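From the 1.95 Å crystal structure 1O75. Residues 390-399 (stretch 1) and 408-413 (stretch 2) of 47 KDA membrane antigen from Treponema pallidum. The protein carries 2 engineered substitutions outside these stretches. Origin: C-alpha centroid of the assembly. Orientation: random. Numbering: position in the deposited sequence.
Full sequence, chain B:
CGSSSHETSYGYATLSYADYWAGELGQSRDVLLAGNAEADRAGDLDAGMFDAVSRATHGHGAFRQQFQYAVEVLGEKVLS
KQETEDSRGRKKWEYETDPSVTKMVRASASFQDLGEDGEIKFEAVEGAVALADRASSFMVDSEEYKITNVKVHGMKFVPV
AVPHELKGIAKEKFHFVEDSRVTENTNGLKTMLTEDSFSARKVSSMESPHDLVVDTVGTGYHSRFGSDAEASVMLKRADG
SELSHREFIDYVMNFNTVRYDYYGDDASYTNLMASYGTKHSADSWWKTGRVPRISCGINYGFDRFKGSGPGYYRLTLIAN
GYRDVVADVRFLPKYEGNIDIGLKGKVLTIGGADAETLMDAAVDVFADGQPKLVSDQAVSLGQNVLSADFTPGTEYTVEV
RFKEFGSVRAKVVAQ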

# COMPACT_ATOMS: atom_id res chain seq x y z
N PHE B 390 25.84 -1.32 5.95
CA PHE B 390 25.16 -0.78 7.12
C PHE B 390 25.93 0.40 7.71
O PHE B 390 27.07 0.25 8.17
CB PHE B 390 24.98 -1.89 8.16
CG PHE B 390 24.17 -3.06 7.66
CD1 PHE B 390 22.84 -2.90 7.28
CD2 PHE B 390 24.76 -4.32 7.52
CE1 PHE B 390 22.11 -3.97 6.77
CE2 PHE B 390 24.04 -5.40 7.01
CZ PHE B 390 22.71 -5.22 6.64
N THR B 391 25.30 1.57 7.66
CA THR B 391 25.90 2.80 8.17
C THR B 391 26.18 2.71 9.67
O THR B 391 25.26 2.69 10.49
CB THR B 391 24.96 4.00 7.93
OG1 THR B 391 24.65 4.10 6.53
CG2 THR B 391 25.62 5.29 8.40
N PRO B 392 27.48 2.65 10.05
CA PRO B 392 27.85 2.57 11.46
C PRO B 392 27.15 3.67 12.26
O PRO B 392 26.98 4.79 11.78
CB PRO B 392 29.37 2.75 11.42
CG PRO B 392 29.73 2.03 10.15
CD PRO B 392 28.66 2.53 9.18
N GLY B 393 26.74 3.32 13.48
CA GLY B 393 26.05 4.28 14.32
C GLY B 393 24.55 4.33 14.04
O GLY B 393 23.79 4.89 14.83
N THR B 394 24.13 3.74 12.92
CA THR B 394 22.71 3.72 12.57
C THR B 394 22.00 2.51 13.17
O THR B 394 22.52 1.40 13.13
CB THR B 394 22.51 3.68 11.04
OG1 THR B 394 23.16 4.80 10.44
CG2 THR B 394 21.02 3.73 10.70
N GLU B 395 20.82 2.74 13.73
CA GLU B 395 20.04 1.66 14.32
C GLU B 395 19.02 1.15 13.30
O GLU B 395 18.05 1.85 12.98
CB GLU B 395 19.32 2.13 15.58
CG GLU B 395 18.19 1.20 16.01
CD GLU B 395 17.34 1.80 17.11
OE1 GLU B 395 17.71 1.66 18.30
OE2 GLU B 395 16.30 2.41 16.79
N TYR B 396 19.24 -0.06 12.81
CA TYR B 396 18.35 -0.69 11.84
C TYR B 396 17.41 -1.69 12.51
O TYR B 396 17.67 -2.18 13.61
CB TYR B 396 19.15 -1.43 10.77
CG TYR B 396 20.05 -0.57 9.92
CD1 TYR B 396 21.32 -0.19 10.36
CD2 TYR B 396 19.65 -0.16 8.65
CE1 TYR B 396 22.16 0.59 9.56
CE2 TYR B 396 20.48 0.61 7.84
CZ TYR B 396 21.73 0.98 8.29
OH TYR B 396 22.56 1.72 7.47
N THR B 397 16.32 -1.99 11.83
CA THR B 397 15.37 -2.97 12.32
C THR B 397 15.68 -4.22 11.51
O THR B 397 15.87 -4.14 10.29
CB THR B 397 13.90 -2.55 12.05
OG1 THR B 397 13.60 -1.37 12.80
CG2 THR B 397 12.94 -3.67 12.46
N VAL B 398 15.76 -5.36 12.20
CA VAL B 398 16.03 -6.64 11.56
C VAL B 398 14.89 -7.59 11.91
O VAL B 398 14.68 -7.92 13.08
CB VAL B 398 17.34 -7.30 12.06
CG1 VAL B 398 17.59 -8.60 11.28
CG2 VAL B 398 18.50 -6.35 11.89
N GLU B 399 14.15 -8.01 10.90
CA GLU B 399 13.06 -8.94 11.14
C GLU B 399 13.53 -10.32 10.71
O GLU B 399 14.07 -10.49 9.62
CB GLU B 399 11.80 -8.55 10.35
CG GLU B 399 10.68 -9.57 10.53
CD GLU B 399 9.37 -9.14 9.90
OE1 GLU B 399 8.86 -8.08 10.29
OE2 GLU B 399 8.86 -9.87 9.03
N VAL B 408 10.36 -12.53 14.37
CA VAL B 408 10.91 -11.72 15.45
C VAL B 408 11.62 -10.52 14.85
O VAL B 408 12.27 -10.63 13.81
CB VAL B 408 11.93 -12.53 16.28
CG1 VAL B 408 12.78 -11.59 17.12
CG2 VAL B 408 11.21 -13.51 17.18
N ARG B 409 11.46 -9.36 15.47
CA ARG B 409 12.18 -8.20 14.97
C ARG B 409 12.93 -7.53 16.11
O ARG B 409 12.44 -7.45 17.24
CB ARG B 409 11.24 -7.21 14.26
CG ARG B 409 10.04 -6.75 15.02
CD ARG B 409 9.33 -5.66 14.22
NE ARG B 409 8.99 -6.08 12.86
CZ ARG B 409 8.50 -5.27 11.93
NH1 ARG B 409 8.29 -3.99 12.20
NH2 ARG B 409 8.20 -5.74 10.72
N ALA B 410 14.14 -7.07 15.81
CA ALA B 410 14.98 -6.44 16.81
C ALA B 410 15.68 -5.18 16.28
O ALA B 410 15.80 -4.98 15.07
CB ALA B 410 16.01 -7.44 17.30
N LYS B 411 16.14 -4.36 17.21
CA LYS B 411 16.85 -3.13 16.88
C LYS B 411 18.34 -3.42 16.94
O LYS B 411 18.85 -3.90 17.95
CB LYS B 411 16.51 -2.04 17.88
CG LYS B 411 15.03 -1.71 17.95
CD LYS B 411 14.55 -1.04 16.68
CE LYS B 411 13.10 -0.64 16.82
NZ LYS B 411 12.62 0.05 15.59
N VAL B 412 19.04 -3.12 15.85
CA VAL B 412 20.48 -3.35 15.79
C VAL B 412 21.17 -2.07 15.30
O VAL B 412 20.70 -1.42 14.37
CB VAL B 412 20.82 -4.51 14.82
CG1 VAL B 412 22.32 -4.69 14.70
CG2 VAL B 412 20.18 -5.80 15.31
N VAL B 413 22.28 -1.72 15.94
CA VAL B 413 23.05 -0.54 15.57
C VAL B 413 24.29 -0.95 14.75
O VAL B 413 24.47 -0.42 13.62
CB VAL B 413 23.49 0.26 16.83
CG1 VAL B 413 24.36 1.45 16.43
CG2 VAL B 413 22.26 0.73 17.60

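How does stretch 2 begin its pairing with stretch 1? Strand 408-412 runs antiparallel to strand 396-399, their directions 156° apart. Val-408 joins through its backbone: its O lies 3.3 Å from Glu-399 CA, a CA-H...O contact, while its side chain points away. Arg-409 faces Glu-399 in a non-hydrogen-bonded pair, so no backbone N-H...O bond links these two and their side chains make the connection. Arg-409 NH2 donates to Glu-399 OE1 at a very short 2.5 Å, forming a salt bridge, and Arg-409 NE adds a weak bond to the same Glu-399 OE1 at 3.3 Å. The carboxylate oxygen sits at the edge of the guanidinium, near its plane, where the N-H groups point.

What do Ala-410 and Lys-411 contribute? Ala-410 and Val-398 exchange two backbone hydrogen bonds, Val-398 N to Ala-410 O and Ala-410 N to Val-398 O, both 2.9 Å. Lys-411, on the other face with Arg-409 and Thr-397, reaches across its pair: Lys-411 NZ donates to Thr-397 OG1 at 3.3 Å. Glu-395 OE2 is 4.5 Å from Lys-411 NZ, close enough for attraction between opposite charges but too far for a salt bridge.

Why is Val-412 so well held? It repeats the double backbone bond, with Val-412 N to Tyr-396 O at 2.8 Å and nearly straight, and Tyr-396 N to Val-412 O at only 2.5 Å but more bent. On the same face, Val-412 CG2 packs against Val-398 CG2 at 3.8 Å, a diagonal apolar contact between buried side chains.

What does Val-413 touch? Val-413 CG1 lies 3.7 Å from Gly-393 C, on the type II turn, and Val-413 CG2 reaches Glu-395 CB at 3.8 Å. Val-413 O and Thr-394 O are just 2.7 Å apart, yet both are acceptors and form no hydrogen bond.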